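Local coordinates for putative cytochrome P450 YjiB (Bacillus subtilis subsp. subtilis, PDB 4RM4), which probably acts as a heme-dependent cytochrome P450 monooxygenase, inserting one oxygen atom of molecular oxygen into organic substrates, at residues A[114-119]-A[363-368]; A[133-138]-A[246-251]. All coordinates share one frame; numbering follows the deposited sequence.

Contact 1 (A[114-119]-A[363-368]); sequences EITDEL and LTSLIS
Thr116 and Ser365 meet where helix 102-123 passes helix 352-369, and the meeting is methyl against methylene. Thr116 CG2 stands 3.4 Å from Ser365 CB, tighter than usual for two carbons, and it arrives almost end-on, close to the line of the serine's own CA–CB bond. Thr116 CA and Ser365 CA are 7.2 Å apart, a spacing that suits residues with short side chains. Ser365 OG lies beside this point, 3.6 Å from Thr116 CG2, so the methyl touches both heavy atoms of the serine side chain.

The threonine's two branches have separate tasks. With CG2 anti to the backbone N, the methyl reaches across to the serine, while OG1 (chi1 -63°) lies beside that N and hydrogen-bonds back to the carbonyl of Ile112, one turn earlier in its own helix. Ser365 OG is turned likewise, beside its backbone N at chi1 -61°, and is bonded to the carbonyl of Ile361. Each hydroxyl is bonded to a carbonyl of its own helix, so carbon makes the closest contact between the segments.

Asp117 flanks the meeting point on its more exposed side. Its OD1 is 4.1 Å from Ser365 OG, too far for a hydrogen bond; the gap is bridged instead by Gln113, whose NE2 is hydrogen-bonded to both oxygens and so ties Ser365 to helix 102-123. The apolar packing continues past the methyl, Thr116 also touching Phe135 and Leu139.

By their order in the chain the two helices correspond to D and L of the P450 fold, members of its conserved four-helix core. Small residues let them come close, and the contact between the segments is van der Waals in character, its polar link being supplied by one amide beside it.

Contact 2 (A[133-138]-A[246-251]); sequences HDFSYP and NLISNA. With HEM (protoporphyrin IX containing Fe), chain B.
Ser136 sits tightly against helix 226-257, the long central helix of the P450 fold, with Ser136 CA 6.0 Å from Ile248 CA. Two kinds of contact lie side by side here. Ser136 CB rests on the branch methyl of Ile248, CG2, at 3.6 Å, and the serine hydroxyl turns to the next residue, Ser136 OG lying 2.8 Å from Ser249 OG in a hydrogen bond. A chi1 of 66° puts Ser136 OG between the backbone N and carbonyl carbon, from where it reaches Ser249 OG, while CB faces Ile248. Ser249 OG is also bonded to the carbonyl of Thr245, and the hydroxyl of Thr245 takes up the carbonyl of Ser136. Serine suits this buried spot: it is short enough for the close backbone approach, and its hydroxyl finds a partner.

Packing is looser at Phe135, though this side too is buried. CE2 of the Phe135 ring is 4.4 Å from Ile248 CG2, which comes at the ring obliquely, and the ring finds further neighbours in Thr116, Ile120, Ala362 and Leu366. The chain becomes exposed away from the contact, at His133. Leu247 belongs to the heme pocket: its CD2 is 3.3 Å from the vinyl carbon CBB of the heme.

The hydroxyls of Ser136 and Ser249 and the carbonyl of Ser136 thus all have hydrogen-bond partners in this buried seam, while methyl and ring carbons pack alongside.

Overall arrangement
Both contacts lie in the helical part of the P450 fold, on the same side of the chain's centre, their own centres 12 Å apart. Contact 2 is the core member, every touching residue being buried, with the adjacent Leu247 reaching the heme; contact 1 lies farther out, about 20 Å from the chain centre to its own, with Ser365 at its middle and Asp117 at its edge both partly exposed. They share no helix, yet their elements interlock: Thr116 CG2 packs on Phe135 CE1 at 3.9 Å, Leu119 on Pro138, and Leu363 on Ala251. Chemistry follows place. In contact 2 a hydroxyl pair bonds directly across the interface, whereas in contact 1 the segments meet through carbon and a neighbouring glutamine makes the polar bridge.

Contact 1 (A[114-119]-A[363-368])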
ATOM      1  N   GLU A 114      -5.955 -20.152   2.021  1.00 28.72           N
ATOM      2  CA  GLU A 114      -5.884 -20.945   3.237  1.00 33.28           C
ATOM      3  C   GLU A 114      -5.613 -20.055   4.447  1.00 31.51           C
ATOM      4  O   GLU A 114      -6.235 -20.213   5.494  1.00 33.39           O
ATOM      5  CB  GLU A 114      -4.826 -22.039   3.082  1.00 36.93           C
ATOM      6  CG  GLU A 114      -5.153 -23.028   1.971  1.00 40.22           C
ATOM      7  CD  GLU A 114      -3.990 -23.942   1.602  1.00 44.52           C
ATOM      8  OE1 GLU A 114      -2.850 -23.674   2.033  1.00 41.55           O
ATOM      9  OE2 GLU A 114      -4.222 -24.931   0.876  1.00 43.08           O
ATOM     10  N   ILE A 115      -4.702 -19.102   4.294  1.00 25.27           N
ATOM     11  CA  ILE A 115      -4.404 -18.156   5.359  1.00 29.75           C
ATOM     12  C   ILE A 115      -5.647 -17.344   5.735  1.00 28.35           C
ATOM     13  O   ILE A 115      -5.949 -17.126   6.912  1.00 25.88           O
ATOM     14  CB  ILE A 115      -3.303 -17.177   4.923  1.00 28.95           C
ATOM     15  CG1 ILE A 115      -1.964 -17.900   4.790  1.00 24.44           C
ATOM     16  CG2 ILE A 115      -3.191 -16.048   5.909  1.00 24.19           C
ATOM     17  CD1 ILE A 115      -0.932 -17.111   3.996  1.00 26.58           C
ATOM     18  N   THR A 116      -6.347 -16.868   4.719  1.00 26.44           N
ATOM     19  CA  THR A 116      -7.555 -16.087   4.928  1.00 25.59           C
ATOM     20  C   THR A 116      -8.579 -16.909   5.703  1.00 26.71           C
ATOM     21  O   THR A 116      -9.137 -16.445   6.699  1.00 26.87           O
ATOM     22  CB  THR A 116      -8.166 -15.637   3.581  1.00 24.58           C
ATOM     23  OG1 THR A 116      -7.231 -14.782   2.901  1.00 23.75           O
ATOM     24  CG2 THR A 116      -9.455 -14.881   3.813  1.00 27.63           C
ATOM     25  N   ASP A 117      -8.817 -18.134   5.257  1.00 25.82           N
ATOM     26  CA  ASP A 117      -9.813 -18.975   5.919  1.00 27.28           C
ATOM     27  C   ASP A 117      -9.443 -19.243   7.374  1.00 32.49           C
ATOM     28  O   ASP A 117     -10.314 -19.300   8.237  1.00 28.94           O
ATOM     29  CB  ASP A 117     -10.033 -20.284   5.157  1.00 30.96           C
ATOM     30  CG  ASP A 117     -10.629 -20.063   3.784  1.00 33.95           C
ATOM     31  OD1 ASP A 117     -11.183 -18.965   3.543  1.00 35.32           O
ATOM     32  OD2 ASP A 117     -10.553 -20.984   2.944  1.00 42.94           O
ATOM     33  N   GLU A 118      -8.149 -19.389   7.644  1.00 28.61           N
ATOM     34  CA  GLU A 118      -7.684 -19.659   9.006  1.00 28.35           C
ATOM     35  C   GLU A 118      -7.889 -18.473   9.940  1.00 28.61           C
ATOM     36  O   GLU A 118      -8.249 -18.646  11.105  1.00 29.87           O
ATOM     37  CB  GLU A 118      -6.216 -20.094   9.003  1.00 32.86           C
ATOM     38  CG  GLU A 118      -5.983 -21.397   8.266  1.00 40.19           C
ATOM     39  CD  GLU A 118      -4.613 -21.987   8.536  1.00 46.08           C
ATOM     40  OE1 GLU A 118      -3.854 -21.397   9.336  1.00 49.45           O
ATOM     41  OE2 GLU A 118      -4.299 -23.046   7.950  1.00 50.42           O
ATOM     42  N   LEU A 119      -7.667 -17.264   9.425  1.00 23.70           N
ATOM     43  CA  LEU A 119      -7.912 -16.057  10.201  1.00 28.80           C
ATOM     44  C   LEU A 119      -9.382 -15.962  10.569  1.00 24.35           C
ATOM     45  O   LEU A 119      -9.732 -15.723  11.724  1.00 25.63           O
ATOM     46  CB  LEU A 119      -7.499 -14.812   9.409  1.00 22.98           C
ATOM     47  CG  LEU A 119      -5.994 -14.559   9.357  1.00 26.28           C
ATOM     48  CD1 LEU A 119      -5.666 -13.495   8.310  1.00 27.91           C
ATOM     49  CD2 LEU A 119      -5.488 -14.161  10.728  1.00 24.01           C
ATOM     50  N   LEU A 363     -11.650  -9.982   0.858  1.00 19.62           N
ATOM     51  CA  LEU A 363     -13.009  -9.429   0.873  1.00 20.90           C
ATOM     52  C   LEU A 363     -14.048 -10.482   0.526  1.00 23.41           C
ATOM     53  O   LEU A 363     -15.072 -10.610   1.207  1.00 22.45           O
ATOM     54  CB  LEU A 363     -13.132  -8.246  -0.080  1.00 19.54           C
ATOM     55  CG  LEU A 363     -12.198  -7.096   0.295  1.00 18.13           C
ATOM     56  CD1 LEU A 363     -12.138  -6.068  -0.812  1.00 16.81           C
ATOM     57  CD2 LEU A 363     -12.628  -6.468   1.627  1.00 21.86           C
ATOM     58  N   THR A 364     -13.805 -11.240  -0.539  1.00 18.19           N
ATOM     59  CA  THR A 364     -14.792 -12.238  -0.924  1.00 22.88           C
ATOM     60  C   THR A 364     -14.989 -13.229   0.223  1.00 23.96           C
ATOM     61  O   THR A 364     -16.123 -13.603   0.541  1.00 23.24           O
ATOM     62  CB  THR A 364     -14.429 -12.942  -2.250  1.00 25.91           C
ATOM     63  OG1 THR A 364     -15.475 -13.849  -2.622  1.00 35.28           O
ATOM     64  CG2 THR A 364     -13.154 -13.706  -2.095  1.00 27.19           C
ATOM     65  N   SER A 365     -13.894 -13.607   0.878  1.00 22.04           N
ATOM     66  CA  SER A 365     -13.953 -14.598   1.953  1.00 21.64           C
ATOM     67  C   SER A 365     -14.674 -14.071   3.182  1.00 24.75           C
ATOM     68  O   SER A 365     -15.469 -14.784   3.804  1.00 24.25           O
ATOM     69  CB  SER A 365     -12.551 -15.059   2.337  1.00 20.56           C
ATOM     70  OG  SER A 365     -11.891 -15.663   1.241  1.00 21.39           O
ATOM     71  N   LEU A 366     -14.393 -12.823   3.544  1.00 18.88           N
ATOM     72  CA  LEU A 366     -15.086 -12.215   4.673  1.00 21.40           C
ATOM     73  C   LEU A 366     -16.591 -12.152   4.412  1.00 22.80           C
ATOM     74  O   LEU A 366     -17.398 -12.560   5.253  1.00 25.06           O
ATOM     75  CB  LEU A 366     -14.532 -10.814   4.928  1.00 22.27           C
ATOM     76  CG  LEU A 366     -14.798 -10.160   6.280  1.00 28.29           C
ATOM     77  CD1 LEU A 366     -14.230 -11.017   7.409  1.00 27.84           C
ATOM     78  CD2 LEU A 366     -14.197  -8.760   6.302  1.00 29.90           C
ATOM     79  N   ILE A 367     -16.974 -11.636   3.246  1.00 19.98           N
ATOM     80  CA  ILE A 367     -18.384 -11.413   2.958  1.00 21.15           C
ATOM     81  C   ILE A 367     -19.156 -12.730   2.849  1.00 26.64           C
ATOM     82  O   ILE A 367     -20.343 -12.791   3.181  1.00 27.00           O
ATOM     83  CB  ILE A 367     -18.589 -10.526   1.698  1.00 22.58           C
ATOM     84  CG1 ILE A 367     -17.909  -9.167   1.890  1.00 22.57           C
ATOM     85  CG2 ILE A 367     -20.065 -10.314   1.423  1.00 26.06           C
ATOM     86  CD1 ILE A 367     -18.050  -8.219   0.701  1.00 18.77           C
ATOM     87  N   SER A 368     -18.478 -13.780   2.393  1.00 22.50           N
ATOM     88  CA  SER A 368     -19.077 -15.112   2.312  1.00 29.60           C
ATOM     89  C   SER A 368     -19.333 -15.704   3.701  1.00 30.30           C
ATOM     90  O   SER A 368     -20.333 -16.396   3.926  1.00 27.47           O
ATOM     91  CB  SER A 368     -18.164 -16.047   1.506  1.00 27.93           C
ATOM     92  OG  SER A 368     -18.753 -17.321   1.311  1.00 36.35           O
TER

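Contact 2 (A[133-138]-A[246-251])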
ATOM      1  N   HIS A 133      -7.674  -5.662  13.875  1.00 20.49           N
ATOM      2  CA  HIS A 133      -6.831  -6.537  14.691  1.00 27.10           C
ATOM      3  C   HIS A 133      -6.963  -8.007  14.309  1.00 20.85           C
ATOM      4  O   HIS A 133      -5.974  -8.740  14.249  1.00 20.71           O
ATOM      5  CB  HIS A 133      -7.115  -6.370  16.194  1.00 30.64           C
ATOM      6  CG  HIS A 133      -6.259  -7.247  17.057  1.00 35.10           C
ATOM      7  ND1 HIS A 133      -5.048  -6.834  17.575  1.00 43.22           N
ATOM      8  CD2 HIS A 133      -6.415  -8.534  17.453  1.00 38.04           C
ATOM      9  CE1 HIS A 133      -4.508  -7.821  18.269  1.00 41.79           C
ATOM     10  NE2 HIS A 133      -5.316  -8.865  18.209  1.00 35.65           N
ATOM     11  N   ASP A 134      -8.192  -8.440  14.045  1.00 22.66           N
ATOM     12  CA  ASP A 134      -8.471  -9.850  13.833  1.00 22.17           C
ATOM     13  C   ASP A 134      -8.242 -10.344  12.413  1.00 26.42           C
ATOM     14  O   ASP A 134      -8.150 -11.549  12.185  1.00 23.31           O
ATOM     15  CB  ASP A 134      -9.927 -10.160  14.194  1.00 26.23           C
ATOM     16  CG  ASP A 134     -10.229  -9.935  15.659  1.00 28.63           C
ATOM     17  OD1 ASP A 134      -9.293  -9.977  16.478  1.00 32.74           O
ATOM     18  OD2 ASP A 134     -11.413  -9.726  15.995  1.00 30.26           O
ATOM     19  N   PHE A 135      -8.200  -9.434  11.447  1.00 21.41           N
ATOM     20  CA  PHE A 135      -8.255  -9.858  10.052  1.00 17.82           C
ATOM     21  C   PHE A 135      -7.302  -9.081   9.149  1.00 18.59           C
ATOM     22  O   PHE A 135      -6.317  -9.635   8.684  1.00 20.24           O
ATOM     23  CB  PHE A 135      -9.694  -9.803   9.526  1.00 21.63           C
ATOM     24  CG  PHE A 135      -9.882 -10.429   8.163  1.00 20.77           C
ATOM     25  CD1 PHE A 135      -9.573 -11.766   7.940  1.00 19.27           C
ATOM     26  CD2 PHE A 135     -10.392  -9.683   7.114  1.00 21.62           C
ATOM     27  CE1 PHE A 135      -9.754 -12.345   6.696  1.00 18.30           C
ATOM     28  CE2 PHE A 135     -10.579 -10.247   5.863  1.00 21.12           C
ATOM     29  CZ  PHE A 135     -10.268 -11.582   5.648  1.00 18.51           C
ATOM     30  N   SER A 136      -7.580  -7.805   8.906  1.00 16.54           N
ATOM     31  CA  SER A 136      -6.796  -7.073   7.903  1.00 17.62           C
ATOM     32  C   SER A 136      -5.357  -6.770   8.323  1.00 17.84           C
ATOM     33  O   SER A 136      -4.488  -6.689   7.463  1.00 19.21           O
ATOM     34  CB  SER A 136      -7.522  -5.792   7.467  1.00 15.40           C
ATOM     35  OG  SER A 136      -7.605  -4.875   8.534  1.00 17.25           O
ATOM     36  N   TYR A 137      -5.101  -6.600   9.625  1.00 17.32           N
ATOM     37  CA  TYR A 137      -3.730  -6.382  10.118  1.00 22.30           C
ATOM     38  C   TYR A 137      -2.811  -7.615   9.970  1.00 21.10           C
ATOM     39  O   TYR A 137      -1.713  -7.529   9.388  1.00 20.00           O
ATOM     40  CB  TYR A 137      -3.731  -5.831  11.562  1.00 20.04           C
ATOM     41  CG  TYR A 137      -2.487  -6.129  12.385  1.00 24.49           C
ATOM     42  CD1 TYR A 137      -1.248  -5.636  12.018  1.00 26.89           C
ATOM     43  CD2 TYR A 137      -2.572  -6.886  13.550  1.00 31.06           C
ATOM     44  CE1 TYR A 137      -0.107  -5.897  12.784  1.00 28.94           C
ATOM     45  CE2 TYR A 137      -1.444  -7.153  14.321  1.00 32.51           C
ATOM     46  CZ  TYR A 137      -0.217  -6.659  13.932  1.00 33.24           C
ATOM     47  OH  TYR A 137       0.898  -6.927  14.704  1.00 40.06           O
ATOM     48  N   PRO A 138      -3.245  -8.771  10.475  1.00 22.13           N
ATOM     49  CA  PRO A 138      -2.355  -9.935  10.369  1.00 19.68           C
ATOM     50  C   PRO A 138      -2.206 -10.519   8.957  1.00 21.15           C
ATOM     51  O   PRO A 138      -1.141 -11.076   8.635  1.00 20.12           O
ATOM     52  CB  PRO A 138      -3.028 -10.962  11.281  1.00 24.01           C
ATOM     53  CG  PRO A 138      -4.483 -10.554  11.294  1.00 21.55           C
ATOM     54  CD  PRO A 138      -4.446  -9.060  11.289  1.00 19.54           C
ATOM     55  N   ASN A 246      -4.633  -1.616   5.005  1.00 16.12           N
ATOM     56  CA  ASN A 246      -5.491  -0.441   4.944  1.00 18.82           C
ATOM     57  C   ASN A 246      -6.425  -0.499   3.745  1.00 17.93           C
ATOM     58  O   ASN A 246      -7.554  -0.012   3.826  1.00 15.49           O
ATOM     59  CB  ASN A 246      -4.668   0.855   4.977  1.00 18.56           C
ATOM     60  CG  ASN A 246      -4.039   1.107   6.343  1.00 18.87           C
ATOM     61  OD1 ASN A 246      -4.537   0.635   7.364  1.00 21.60           O
ATOM     62  ND2 ASN A 246      -2.954   1.868   6.367  1.00 21.23           N
ATOM     63  N   LEU A 247      -5.975  -1.117   2.650  1.00 13.39           N
ATOM     64  CA  LEU A 247      -6.858  -1.335   1.498  1.00 19.02           C
ATOM     65  C   LEU A 247      -8.031  -2.209   1.920  1.00 19.18           C
ATOM     66  O   LEU A 247      -9.191  -1.895   1.640  1.00 15.74           O
ATOM     67  CB  LEU A 247      -6.113  -1.991   0.317  1.00 17.24           C
ATOM     68  CG  LEU A 247      -7.004  -2.468  -0.850  1.00 21.03           C
ATOM     69  CD1 LEU A 247      -7.905  -1.349  -1.365  1.00 20.37           C
ATOM     70  CD2 LEU A 247      -6.146  -3.058  -1.990  1.00 19.01           C
ATOM     71  N   ILE A 248      -7.731  -3.305   2.610  1.00 16.94           N
ATOM     72  CA  ILE A 248      -8.789  -4.226   3.021  1.00 17.43           C
ATOM     73  C   ILE A 248      -9.789  -3.566   3.981  1.00 18.53           C
ATOM     74  O   ILE A 248     -11.011  -3.693   3.792  1.00 16.50           O
ATOM     75  CB  ILE A 248      -8.214  -5.487   3.651  1.00 17.41           C
ATOM     76  CG1 ILE A 248      -7.545  -6.343   2.571  1.00 15.97           C
ATOM     77  CG2 ILE A 248      -9.314  -6.265   4.346  1.00 16.87           C
ATOM     78  CD1 ILE A 248      -6.571  -7.400   3.146  1.00 16.59           C
ATOM     79  N   SER A 249      -9.272  -2.866   4.994  1.00 15.89           N
ATOM     80  CA  SER A 249     -10.132  -2.115   5.922  1.00 16.89           C
ATOM     81  C   SER A 249     -10.967  -1.049   5.201  1.00 16.38           C
ATOM     82  O   SER A 249     -12.180  -0.938   5.406  1.00 18.24           O
ATOM     83  CB  SER A 249      -9.298  -1.441   7.022  1.00 17.37           C
ATOM     84  OG  SER A 249      -8.480  -2.368   7.714  1.00 18.16           O
ATOM     85  N   ASN A 250     -10.315  -0.257   4.354  1.00 17.02           N
ATOM     86  CA  ASN A 250     -10.991   0.834   3.670  1.00 14.10           C
ATOM     87  C   ASN A 250     -12.056   0.320   2.696  1.00 15.86           C
ATOM     88  O   ASN A 250     -13.115   0.935   2.551  1.00 17.47           O
ATOM     89  CB  ASN A 250      -9.993   1.714   2.895  1.00 15.16           C
ATOM     90  CG  ASN A 250      -9.046   2.488   3.793  1.00 16.32           C
ATOM     91  OD1 ASN A 250      -9.214   2.559   5.008  1.00 17.02           O
ATOM     92  ND2 ASN A 250      -8.031   3.086   3.177  1.00 15.92           N
ATOM     93  N   ALA A 251     -11.771  -0.802   2.027  1.00 15.91           N
ATOM     94  CA  ALA A 251     -12.746  -1.413   1.110  1.00 16.63           C
ATOM     95  C   ALA A 251     -13.980  -1.915   1.857  1.00 18.66           C
ATOM     96  O   ALA A 251     -15.117  -1.687   1.441  1.00 20.62           O
ATOM     97  CB  ALA A 251     -12.104  -2.559   0.335  1.00 13.62           C
TER
HETATM   98  CHA HEM B 401       5.338   1.271  -5.227  1.00 13.97           C
HETATM   99  CHB HEM B 401       0.854   1.780  -3.485  1.00 12.70           C
HETATM  100  CHC HEM B 401       0.920  -2.838  -1.924  1.00 12.72           C
HETATM  101  CHD HEM B 401       5.579  -3.192  -3.210  1.00 14.60           C
HETATM  102  C1A HEM B 401       4.101   1.807  -4.931  1.00 15.73           C
HETATM  103  C2A HEM B 401       3.601   3.102  -5.347  1.00 14.99           C
HETATM  104  C3A HEM B 401       2.363   3.244  -4.868  1.00 14.61           C
HETATM  105  C4A HEM B 401       2.027   2.041  -4.144  1.00 12.19           C
HETATM  106  CMA HEM B 401       1.433   4.476  -5.049  1.00 14.35           C
HETATM  107  CAA HEM B 401       4.356   4.144  -6.210  1.00 15.35           C
HETATM  108  CBA HEM B 401       5.343   4.928  -5.364  1.00 14.92           C
HETATM  109  CGA HEM B 401       5.874   6.134  -6.104  1.00 17.03           C
HETATM  110  O1A HEM B 401       6.639   6.899  -5.462  1.00 17.48           O
HETATM  111  O2A HEM B 401       5.541   6.329  -7.301  1.00 14.94           O
HETATM  112  C1B HEM B 401       0.494   0.566  -2.954  1.00 13.19           C
HETATM  113  C2B HEM B 401      -0.836   0.222  -2.487  1.00 11.63           C
HETATM  114  C3B HEM B 401      -0.805  -1.041  -2.041  1.00 11.00           C
HETATM  115  C4B HEM B 401       0.529  -1.559  -2.232  1.00 14.32           C
HETATM  116  CMB HEM B 401      -2.041   1.188  -2.506  1.00 14.46           C
HETATM  117  CAB HEM B 401      -1.944  -1.913  -1.464  1.00 14.12           C
HETATM  118  CBB HEM B 401      -3.221  -1.602  -1.695  1.00 20.59           C
HETATM  119  C1C HEM B 401       2.171  -3.342  -2.166  1.00 16.31           C
HETATM  120  C2C HEM B 401       2.608  -4.703  -1.921  1.00 13.19           C
HETATM  121  C3C HEM B 401       3.895  -4.784  -2.282  1.00 14.14           C
HETATM  122  C4C HEM B 401       4.308  -3.495  -2.763  1.00 13.03           C
HETATM  123  CMC HEM B 401       1.689  -5.805  -1.354  1.00 13.85           C
HETATM  124  CAC HEM B 401       4.874  -5.982  -2.231  1.00 15.02           C
HETATM  125  CBC HEM B 401       4.642  -7.116  -1.563  1.00 17.83           C
HETATM  126  C1D HEM B 401       5.953  -2.028  -3.842  1.00 15.43           C
HETATM  127  C2D HEM B 401       7.281  -1.769  -4.320  1.00 16.53           C
HETATM  128  C3D HEM B 401       7.219  -0.375  -4.956  1.00 13.16           C
HETATM  129  C4D HEM B 401       5.846   0.064  -4.796  1.00 15.66           C
HETATM  130  CMD HEM B 401       8.494  -2.713  -4.214  1.00 14.74           C
HETATM  131  CAD HEM B 401       8.384   0.383  -5.636  1.00 13.68           C
HETATM  132  CBD HEM B 401       8.349   0.051  -7.130  1.00 16.67           C
HETATM  133  CGD HEM B 401       9.400   0.851  -7.863  1.00 16.03           C
HETATM  134  O1D HEM B 401       9.721   0.480  -9.026  1.00 15.71           O
HETATM  135  O2D HEM B 401       9.917   1.829  -7.263  1.00 16.99           O
HETATM  136  NA  HEM B 401       3.109   1.194  -4.189  1.00 12.22           N
HETATM  137  NB  HEM B 401       1.296  -0.550  -2.770  1.00 15.68           N
HETATM  138  NC  HEM B 401       3.235  -2.624  -2.678  1.00 18.81           N
HETATM  139  ND  HEM B 401       5.145  -0.947  -4.144  1.00 13.15           N
HETATM  140 FE   HEM B 401       3.152  -0.771  -3.589  1.00 16.37          FE
HETATM  141  O   HOH W   1       3.691   0.349  -1.491  1.00 24.37           O